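Local coordinates for putative glutathione S-transferase (Corynebacterium glutamicum, PDB 3M1G), which probably acts as a glutathione transferase of the omega-like, ECM4-like type, with a thioredoxin-like domain and an all-helical domain, at residues N29-I35 / V149-D153; G95-D99 / H301-H306; Y249-V253 / F289-F295. One frame throughout, in Å; residues are numbered along the deposited sequence.

Interaction 1. Residues N29-I35 / V149-D153; sequences NYIDDRI and VVTND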
loop_
_atom_site.group_PDB
_atom_site.type_symbol
_atom_site.label_atom_id
_atom_site.label_comp_id
_atom_site.label_asym_id
_atom_site.label_seq_id
_atom_site.Cartn_x
_atom_site.Cartn_y
_atom_site.Cartn_z
ATOM N N ASN A 29 -33.168 -6.438 -10.355
ATOM C CA ASN A 29 -33.614 -7.856 -10.141
ATOM C C ASN A 29 -33.192 -8.345 -8.749
ATOM O O ASN A 29 -32.605 -9.418 -8.627
ATOM C CB ASN A 29 -33.090 -8.799 -11.267
ATOM C CG ASN A 29 -31.608 -8.534 -11.647
ATOM O OD1 ASN A 29 -30.681 -8.851 -10.887
ATOM N ND2 ASN A 29 -31.394 -7.947 -12.841
ATOM N N TYR A 30 -33.473 -7.530 -7.722
ATOM C CA TYR A 30 -33.383 -7.945 -6.319
ATOM C C TYR A 30 -34.470 -9.005 -5.932
ATOM O O TYR A 30 -35.698 -8.718 -5.997
ATOM C CB TYR A 30 -33.550 -6.727 -5.428
ATOM C CG TYR A 30 -33.530 -7.072 -3.962
ATOM C CD1 TYR A 30 -32.428 -7.721 -3.400
ATOM C CD2 TYR A 30 -34.617 -6.762 -3.132
ATOM C CE1 TYR A 30 -32.402 -8.044 -2.054
ATOM C CE2 TYR A 30 -34.597 -7.066 -1.778
ATOM C CZ TYR A 30 -33.487 -7.708 -1.247
ATOM O OH TYR A 30 -33.464 -8.007 0.093
ATOM N N ILE A 31 -34.026 -10.211 -5.559
ATOM C CA ILE A 31 -34.926 -11.337 -5.309
ATOM C C ILE A 31 -34.720 -11.833 -3.890
ATOM O O ILE A 31 -33.630 -12.324 -3.553
ATOM C CB ILE A 31 -34.673 -12.488 -6.292
ATOM C CG1 ILE A 31 -34.582 -11.965 -7.726
ATOM C CG2 ILE A 31 -35.782 -13.537 -6.207
ATOM C CD1 ILE A 31 -34.732 -13.062 -8.748
ATOM N N ASP A 32 -35.753 -11.690 -3.062
ATOM C CA ASP A 32 -35.671 -12.002 -1.632
ATOM C C ASP A 32 -36.666 -13.065 -1.192
ATOM O O ASP A 32 -37.167 -13.015 -0.069
ATOM C CB ASP A 32 -35.813 -10.728 -0.759
ATOM C CG ASP A 32 -37.148 -10.031 -0.955
ATOM O OD1 ASP A 32 -37.822 -10.299 -1.985
ATOM O OD2 ASP A 32 -37.542 -9.218 -0.085
ATOM N N ASP A 33 -36.942 -14.053 -2.054
ATOM C CA ASP A 33 -37.586 -15.287 -1.587
ATOM C C ASP A 33 -36.638 -15.938 -0.596
ATOM O O ASP A 33 -35.483 -15.543 -0.506
ATOM C CB ASP A 33 -37.846 -16.282 -2.734
ATOM C CG ASP A 33 -38.936 -15.851 -3.660
ATOM O OD1 ASP A 33 -39.607 -14.809 -3.405
ATOM O OD2 ASP A 33 -39.169 -16.594 -4.652
ATOM N N ARG A 34 -37.118 -16.939 0.147
ATOM C CA ARG A 34 -36.293 -17.626 1.145
ATOM C C ARG A 34 -36.534 -19.123 1.038
ATOM O O ARG A 34 -37.624 -19.550 0.615
ATOM C CB ARG A 34 -36.637 -17.127 2.557
ATOM C CG ARG A 34 -36.190 -15.683 2.813
ATOM C CD ARG A 34 -36.632 -15.195 4.229
ATOM N NE ARG A 34 -36.070 -16.109 5.231
ATOM C CZ ARG A 34 -36.702 -16.561 6.320
ATOM N NH1 ARG A 34 -37.930 -16.188 6.616
ATOM N NH2 ARG A 34 -36.096 -17.424 7.129
ATOM N N ILE A 35 -35.500 -19.899 1.343
ATOM C CA ILE A 35 -35.610 -21.333 1.439
ATOM C C ILE A 35 -35.708 -21.693 2.922
ATOM O O ILE A 35 -34.819 -21.350 3.694
ATOM C CB ILE A 35 -34.430 -22.077 0.765
ATOM C CG1 ILE A 35 -34.089 -21.463 -0.597
ATOM C CG2 ILE A 35 -34.808 -23.554 0.558
ATOM C CD1 ILE A 35 -33.016 -22.204 -1.415
ATOM N N VAL A 149 -33.865 -17.999 -10.380
ATOM C CA VAL A 149 -33.150 -17.473 -9.239
ATOM C C VAL A 149 -34.131 -17.444 -8.088
ATOM O O VAL A 149 -35.155 -16.767 -8.140
ATOM C CB VAL A 149 -32.606 -16.065 -9.484
ATOM C CG1 VAL A 149 -31.982 -15.504 -8.192
ATOM C CG2 VAL A 149 -31.579 -16.081 -10.633
ATOM N N VAL A 150 -33.809 -18.210 -7.046
ATOM C CA VAL A 150 -34.603 -18.245 -5.820
ATOM C C VAL A 150 -34.348 -17.022 -4.969
ATOM O O VAL A 150 -35.295 -16.334 -4.558
ATOM C CB VAL A 150 -34.310 -19.542 -5.038
ATOM C CG1 VAL A 150 -35.069 -19.549 -3.720
ATOM C CG2 VAL A 150 -34.650 -20.754 -5.935
ATOM N N THR A 151 -33.078 -16.709 -4.727
ATOM C CA THR A 151 -32.748 -15.528 -3.960
ATOM C C THR A 151 -31.342 -15.007 -4.256
ATOM O O THR A 151 -30.418 -15.784 -4.485
ATOM C CB THR A 151 -32.815 -15.787 -2.417
ATOM O OG1 THR A 151 -32.155 -14.719 -1.713
ATOM C CG2 THR A 151 -32.170 -17.110 -2.064
ATOM N N ASN A 152 -31.198 -13.688 -4.215
ATOM C CA ASN A 152 -29.884 -13.039 -4.211
ATOM C C ASN A 152 -29.733 -12.097 -3.021
ATOM O O ASN A 152 -28.907 -11.191 -3.024
ATOM C CB ASN A 152 -29.578 -12.297 -5.539
ATOM C CG ASN A 152 -30.659 -11.357 -5.954
ATOM O OD1 ASN A 152 -31.332 -10.756 -5.123
ATOM N ND2 ASN A 152 -30.856 -11.224 -7.279
ATOM N N ASP A 153 -30.532 -12.316 -1.989
ATOM C CA ASP A 153 -30.432 -11.525 -0.798
ATOM C C ASP A 153 -29.376 -12.153 0.136
ATOM O O ASP A 153 -29.687 -13.022 0.989
ATOM C CB ASP A 153 -31.789 -11.431 -0.134
ATOM C CG ASP A 153 -31.746 -10.568 1.108
ATOM O OD1 ASP A 153 -31.368 -9.410 0.982
ATOM O OD2 ASP A 153 -32.061 -11.066 2.190
HETATM O O HOH W 1 -34.971 -12.346 2.472
HETATM O O HOH W 2 -32.624 -15.927 1.187
HETATM O O HOH W 3 -37.663 -16.580 -6.991
#

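Interaction 2. Residues G95-D99 / H301-H306; sequences GPTHD and HYYITH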
loop_
_atom_site.group_PDB
_atom_site.type_symbol
_atom_site.label_atom_id
_atom_site.label_comp_id
_atom_site.label_asym_id
_atom_site.label_seq_id
_atom_site.Cartn_x
_atom_site.Cartn_y
_atom_site.Cartn_z
ATOM N N GLY A 95 -18.288 -14.868 -12.595
ATOM C CA GLY A 95 -17.765 -13.504 -12.256
ATOM C C GLY A 95 -18.608 -12.590 -11.339
ATOM O O GLY A 95 -19.841 -12.696 -11.299
ATOM N N PRO A 96 -17.953 -11.668 -10.594
ATOM C CA PRO A 96 -18.707 -10.753 -9.695
ATOM C C PRO A 96 -19.672 -9.779 -10.392
ATOM O O PRO A 96 -19.530 -9.507 -11.595
ATOM C CB PRO A 96 -17.598 -9.962 -8.962
ATOM C CG PRO A 96 -16.395 -10.872 -9.004
ATOM C CD PRO A 96 -16.494 -11.589 -10.353
ATOM N N THR A 97 -20.637 -9.257 -9.628
ATOM C CA THR A 97 -21.624 -8.300 -10.165
ATOM C C THR A 97 -21.867 -7.057 -9.282
ATOM O O THR A 97 -22.179 -5.994 -9.824
ATOM C CB THR A 97 -22.995 -9.009 -10.472
ATOM O OG1 THR A 97 -23.474 -9.660 -9.284
ATOM C CG2 THR A 97 -22.855 -10.043 -11.649
ATOM N N HIS A 98 -21.730 -7.184 -7.951
ATOM C CA HIS A 98 -22.019 -6.080 -7.016
ATOM C C HIS A 98 -20.959 -4.958 -7.019
ATOM O O HIS A 98 -21.254 -3.857 -6.566
ATOM C CB HIS A 98 -22.148 -6.574 -5.551
ATOM C CG HIS A 98 -23.393 -7.379 -5.244
ATOM N ND1 HIS A 98 -24.673 -6.869 -5.349
ATOM C CD2 HIS A 98 -23.535 -8.641 -4.756
ATOM C CE1 HIS A 98 -25.549 -7.797 -4.989
ATOM N NE2 HIS A 98 -24.884 -8.880 -4.622
ATOM N N ASP A 99 -19.733 -5.223 -7.481
ATOM C CA ASP A 99 -18.634 -4.217 -7.372
ATOM C C ASP A 99 -18.867 -2.927 -8.184
ATOM O O ASP A 99 -18.800 -2.914 -9.415
ATOM C CB ASP A 99 -17.249 -4.836 -7.691
ATOM C CG ASP A 99 -17.205 -5.566 -9.042
ATOM O OD1 ASP A 99 -18.276 -5.882 -9.630
ATOM O OD2 ASP A 99 -16.083 -5.851 -9.506
ATOM N N HIS A 301 -9.363 -9.927 -10.601
ATOM C CA HIS A 301 -10.679 -9.362 -10.850
ATOM C C HIS A 301 -10.651 -7.840 -10.667
ATOM O O HIS A 301 -11.073 -7.080 -11.525
ATOM C CB HIS A 301 -11.743 -9.943 -9.936
ATOM C CG HIS A 301 -13.031 -9.183 -10.005
ATOM N ND1 HIS A 301 -13.895 -9.293 -11.074
ATOM C CD2 HIS A 301 -13.555 -8.234 -9.192
ATOM C CE1 HIS A 301 -14.899 -8.448 -10.912
ATOM N NE2 HIS A 301 -14.718 -7.794 -9.780
ATOM N N TYR A 302 -10.119 -7.392 -9.555
ATOM C CA TYR A 302 -10.211 -5.974 -9.237
ATOM C C TYR A 302 -9.322 -5.161 -10.172
ATOM O O TYR A 302 -9.769 -4.173 -10.761
ATOM C CB TYR A 302 -9.814 -5.743 -7.776
ATOM C CG TYR A 302 -10.905 -6.061 -6.808
ATOM C CD1 TYR A 302 -11.063 -7.352 -6.314
ATOM C CD2 TYR A 302 -11.799 -5.082 -6.395
ATOM C CE1 TYR A 302 -12.058 -7.658 -5.418
ATOM C CE2 TYR A 302 -12.817 -5.368 -5.500
ATOM C CZ TYR A 302 -12.959 -6.680 -5.026
ATOM O OH TYR A 302 -13.947 -6.996 -4.108
ATOM N N TYR A 303 -8.070 -5.587 -10.301
ATOM C CA TYR A 303 -7.044 -4.793 -10.995
ATOM C C TYR A 303 -7.223 -4.832 -12.509
ATOM O O TYR A 303 -6.832 -3.871 -13.193
ATOM C CB TYR A 303 -5.616 -5.238 -10.618
ATOM C CG TYR A 303 -5.127 -4.713 -9.290
ATOM C CD1 TYR A 303 -4.640 -3.406 -9.170
ATOM C CD2 TYR A 303 -5.161 -5.500 -8.136
ATOM C CE1 TYR A 303 -4.161 -2.909 -7.928
ATOM C CE2 TYR A 303 -4.675 -5.004 -6.900
ATOM C CZ TYR A 303 -4.198 -3.705 -6.823
ATOM O OH TYR A 303 -3.738 -3.204 -5.639
ATOM N N ILE A 304 -7.780 -5.923 -13.049
ATOM C CA ILE A 304 -7.981 -6.030 -14.509
ATOM C C ILE A 304 -9.344 -5.476 -14.933
ATOM O O ILE A 304 -9.445 -4.718 -15.861
ATOM C CB ILE A 304 -7.835 -7.475 -15.009
ATOM C CG1 ILE A 304 -6.387 -7.937 -14.801
ATOM C CG2 ILE A 304 -8.219 -7.594 -16.510
ATOM C CD1 ILE A 304 -6.172 -9.438 -15.122
ATOM N N THR A 305 -10.370 -5.812 -14.186
ATOM C CA THR A 305 -11.750 -5.435 -14.497
ATOM C C THR A 305 -12.104 -3.973 -14.288
ATOM O O THR A 305 -12.929 -3.450 -15.014
ATOM C CB THR A 305 -12.672 -6.327 -13.612
ATOM O OG1 THR A 305 -12.606 -7.640 -14.160
ATOM C CG2 THR A 305 -14.091 -5.828 -13.495
ATOM N N HIS A 306 -11.508 -3.315 -13.294
ATOM C CA HIS A 306 -11.879 -1.942 -12.976
ATOM C C HIS A 306 -10.982 -0.979 -13.750
ATOM O O HIS A 306 -10.127 -0.259 -13.165
ATOM C CB HIS A 306 -11.799 -1.667 -11.475
ATOM C CG HIS A 306 -12.743 -2.481 -10.652
ATOM N ND1 HIS A 306 -12.544 -2.719 -9.308
ATOM C CD2 HIS A 306 -13.883 -3.136 -10.985
ATOM C CE1 HIS A 306 -13.527 -3.473 -8.847
ATOM N NE2 HIS A 306 -14.353 -3.737 -9.843
#

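Interaction 3. Residues Y249-V253 / F289-F295; sequences YPTLV and FGDTTDF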
loop_
_atom_site.group_PDB
_atom_site.type_symbol
_atom_site.label_atom_id
_atom_site.label_comp_id
_atom_site.label_asym_id
_atom_site.label_seq_id
_atom_site.Cartn_x
_atom_site.Cartn_y
_atom_site.Cartn_z
ATOM N N TYR A 249 -14.416 -11.036 7.636
ATOM C CA TYR A 249 -13.282 -11.680 6.994
ATOM C C TYR A 249 -13.105 -11.364 5.523
ATOM O O TYR A 249 -12.003 -11.032 5.113
ATOM C CB TYR A 249 -13.318 -13.189 7.236
ATOM C CG TYR A 249 -12.304 -13.984 6.499
ATOM C CD1 TYR A 249 -11.032 -14.174 7.008
ATOM C CD2 TYR A 249 -12.608 -14.561 5.270
ATOM C CE1 TYR A 249 -10.102 -14.925 6.316
ATOM C CE2 TYR A 249 -11.683 -15.306 4.584
ATOM C CZ TYR A 249 -10.423 -15.473 5.111
ATOM O OH TYR A 249 -9.517 -16.236 4.405
ATOM N N PRO A 250 -14.181 -11.421 4.717
ATOM C CA PRO A 250 -13.977 -11.206 3.288
ATOM C C PRO A 250 -13.420 -9.814 2.939
ATOM O O PRO A 250 -12.704 -9.690 1.940
ATOM C CB PRO A 250 -15.384 -11.404 2.701
ATOM C CG PRO A 250 -16.042 -12.395 3.670
ATOM C CD PRO A 250 -15.554 -11.877 5.013
ATOM N N THR A 251 -13.745 -8.799 3.742
ATOM C CA THR A 251 -13.175 -7.476 3.555
ATOM C C THR A 251 -11.688 -7.448 3.984
ATOM O O THR A 251 -10.819 -6.988 3.228
ATOM C CB THR A 251 -13.990 -6.377 4.273
ATOM O OG1 THR A 251 -15.315 -6.357 3.715
ATOM C CG2 THR A 251 -13.368 -4.982 3.970
ATOM N N LEU A 252 -11.395 -7.977 5.156
ATOM C CA LEU A 252 -10.028 -7.949 5.691
ATOM C C LEU A 252 -9.038 -8.750 4.847
ATOM O O LEU A 252 -7.910 -8.292 4.625
ATOM C CB LEU A 252 -9.962 -8.418 7.141
ATOM C CG LEU A 252 -10.654 -7.570 8.199
ATOM C CD1 LEU A 252 -10.458 -8.232 9.592
ATOM C CD2 LEU A 252 -10.207 -6.096 8.208
ATOM N N VAL A 253 -9.474 -9.900 4.338
ATOM C CA VAL A 253 -8.611 -10.768 3.554
ATOM C C VAL A 253 -8.264 -10.211 2.159
ATOM O O VAL A 253 -7.263 -10.614 1.551
ATOM C CB VAL A 253 -9.181 -12.180 3.475
ATOM C CG1 VAL A 253 -10.278 -12.297 2.376
ATOM C CG2 VAL A 253 -8.054 -13.194 3.297
ATOM N N PHE A 289 -12.181 -20.897 5.618
ATOM C CA PHE A 289 -11.741 -19.508 5.402
ATOM C C PHE A 289 -10.604 -19.497 4.331
ATOM O O PHE A 289 -10.864 -19.246 3.142
ATOM C CB PHE A 289 -11.326 -18.888 6.749
ATOM C CG PHE A 289 -12.486 -18.594 7.683
ATOM C CD1 PHE A 289 -12.961 -19.555 8.554
ATOM C CD2 PHE A 289 -13.085 -17.343 7.701
ATOM C CE1 PHE A 289 -14.012 -19.292 9.417
ATOM C CE2 PHE A 289 -14.153 -17.052 8.586
ATOM C CZ PHE A 289 -14.629 -18.049 9.440
ATOM N N GLY A 290 -9.378 -19.819 4.731
ATOM C CA GLY A 290 -8.244 -19.798 3.818
ATOM C C GLY A 290 -8.396 -20.732 2.641
ATOM O O GLY A 290 -7.947 -20.423 1.538
ATOM N N ASP A 291 -9.072 -21.861 2.852
ATOM C CA ASP A 291 -9.202 -22.868 1.800
ATOM C C ASP A 291 -10.326 -22.537 0.831
ATOM O O ASP A 291 -10.619 -23.330 -0.046
ATOM C CB ASP A 291 -9.278 -24.319 2.394
ATOM C CG ASP A 291 -10.564 -24.601 3.229
ATOM O OD1 ASP A 291 -11.441 -23.708 3.401
ATOM O OD2 ASP A 291 -10.698 -25.774 3.715
ATOM N N THR A 292 -10.992 -21.386 1.008
ATOM C CA THR A 292 -11.886 -20.868 -0.009
ATOM C C THR A 292 -11.377 -19.496 -0.575
ATOM O O THR A 292 -12.122 -18.795 -1.308
ATOM C CB THR A 292 -13.300 -20.734 0.525
ATOM O OG1 THR A 292 -13.355 -19.771 1.591
ATOM C CG2 THR A 292 -13.851 -22.133 1.064
ATOM N N THR A 293 -10.146 -19.111 -0.206
ATOM C CA THR A 293 -9.599 -17.792 -0.553
ATOM C C THR A 293 -8.569 -17.965 -1.671
ATOM O O THR A 293 -7.515 -18.588 -1.451
ATOM C CB THR A 293 -8.947 -17.128 0.662
ATOM O OG1 THR A 293 -9.912 -17.011 1.711
ATOM C CG2 THR A 293 -8.391 -15.707 0.323
ATOM N N ASP A 294 -8.903 -17.456 -2.858
ATOM C CA ASP A 294 -8.013 -17.512 -4.023
ATOM C C ASP A 294 -7.478 -16.105 -4.304
ATOM O O ASP A 294 -8.172 -15.256 -4.893
ATOM C CB ASP A 294 -8.743 -18.091 -5.241
ATOM C CG ASP A 294 -7.805 -18.356 -6.443
ATOM O OD1 ASP A 294 -6.867 -17.560 -6.622
ATOM O OD2 ASP A 294 -8.037 -19.356 -7.199
ATOM N N PHE A 295 -6.252 -15.859 -3.859
ATOM C CA PHE A 295 -5.681 -14.510 -3.934
ATOM C C PHE A 295 -5.452 -14.054 -5.373
ATOM O O PHE A 295 -5.605 -12.872 -5.674
ATOM C CB PHE A 295 -4.393 -14.415 -3.130
ATOM C CG PHE A 295 -4.601 -14.423 -1.645
ATOM C CD1 PHE A 295 -5.115 -13.323 -1.007
ATOM C CD2 PHE A 295 -4.252 -15.529 -0.885
ATOM C CE1 PHE A 295 -5.275 -13.315 0.359
ATOM C CE2 PHE A 295 -4.413 -15.539 0.457
ATOM C CZ PHE A 295 -4.929 -14.414 1.099
#

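Interaction 1. Residues N29-I35 / V149-D153
Ile31 lays its side chain along the strand 149-151, with CD1 3.7 Å from Val149 CG1 and CG2 3.3 Å from Val150 O. Asn152 holds its backbone at both N and O. Ile31 N donates to Asn152 OD1 (2.8 Å), Asn152 N returns a bond to Ile31 O (2.9 Å), and Asn152 ND2 reaches back to Asn29 O (2.9 Å). A side-chain amide, with chi1 in p, thus does the work of a neighbouring peptide, which suits two chains whose end-to-end directions lie 86° apart and do not form an extended ladder. The strand 149-151 is an edge strand of the four-stranded sheet of the thioredoxin-like domain within this chain, and Val150 and Thr151 form a classic beta bulge opposite Leu141. From the bulge itself, Thr151 OG1 accepts from Asp153 N (2.9 Å) in an ST turn that leads into the helix 154-163. Asp153 is the N-cap residue; its side chain caps that helix, OD1 accepts a hydrogen bond from Tyr30 OH (2.7 Å), and OD2 binds Ser156. Further along, Asp33 is fixed mainly by Trp55 and Phe53, and water 3 lies 2.8 Å from Asp33 OD2 and from Val149 O and can donate to either. At Ile35, within the strand 34-36, the contact is apolar again: CG1 packs 3.8 Å from Val150 CG1, with Leu141 and Tyr62 beside it.

Interaction 2. Residues G95-D99 / H301-H306
In glutathione transferases the active-site cleft lies between the thioredoxin-like and helical domains, and this contact spans that divide through paired His-carboxylate hydrogen bonds. Pro96, on the loop after the strand 90-93, comes first: its CG sits over the face of the His301 ring, 3.5 Å from the centroid and 13° off the normal, a CH-pi contact. The pyrrolidine also lies about 4 Å from the side chain of Cys70, the predicted nucleophile. Thr97 and His98 turn to their own domain, Thr97 OG1 bonding Val138 N and the His98 ring meeting Trp72 and Tyr154 edge-to-face. Asp99, the last ordered residue before a break in the model, points toward the end of the helix 295-305, which also carries Tyr302, predicted to lower the pKa of Cys70. One carboxylate oxygen serves both imidazoles: Asp99 OD2 accepts from His306 NE2 at 2.8 Å, and from His301 NE2 at a very short 2.4 Å.

Interaction 3. Residues Y249-V253 / F289-F295
Within the all-helical C-terminal domain of the glutathione transferase fold, side-chain rotamers show how residues 249-253 of the helix 243-253 meet the loop that leads into the helix 295-305. Tyr249 adopts t (chi1 173°), carrying its ring from the helix toward that loop. Phe289 adopts m, which presents its ring edge to the tyrosine face: a T-shaped pair with centroids 5.0 Å apart and planes at 83°. Phe289 CB lies over the same ring, 4.3 Å from its centroid. Leu280, Leu283 and Phe284 of the helix 274-284 also pack against Tyr249, so its phenol is embedded in apolar side chains, and its hydroxyl finds a partner in the loop. Tyr249 OH donates to Thr293 OG1 (2.8 Å); Thr293 OG1, with chi1 in m, in turn donates to Phe289 O (2.8 Å), the same carbonyl that receives Thr292 N at 3.0 Å in the 3-10 turn 290-292. Thr293 is therefore a link between the phenol and the turn's backbone. Its methyl is used as well. One helical turn after Tyr249, Val253 stands in p (chi1 82°), with CG2 3.9 Å from Thr293 CG2. Phe295, whose chi1 is m, follows the N-cap Asp294; its CZ comes within 4.0 Å of Val253 CG2, and its ring edge meets the carbonyl of Val253, CE1 lying 3.6 Å from Val253 O.

Burial and chemistry vary together across these contacts. Interaction 3 is fully buried, its centre about 8 Å from that of the chain, and relies on aromatic and methyl packing with a short hydroxyl hydrogen-bond chain. Interaction 2, at the surface between the domains, buries the smallest area and depends on a charged carboxylate and two imidazoles. Interaction 1 is partly buried and the most extensive, mixing backbone bonds, waters and apolar packing at the margin of the thioredoxin-like sheet. Interactions 2 and 3 share the helix 295-305, gripped near its end by one and at its start by the other. Interactions 1 and 3 each include an aspartate N-cap, Asp153 and Asp294, at a loop-to-helix junction.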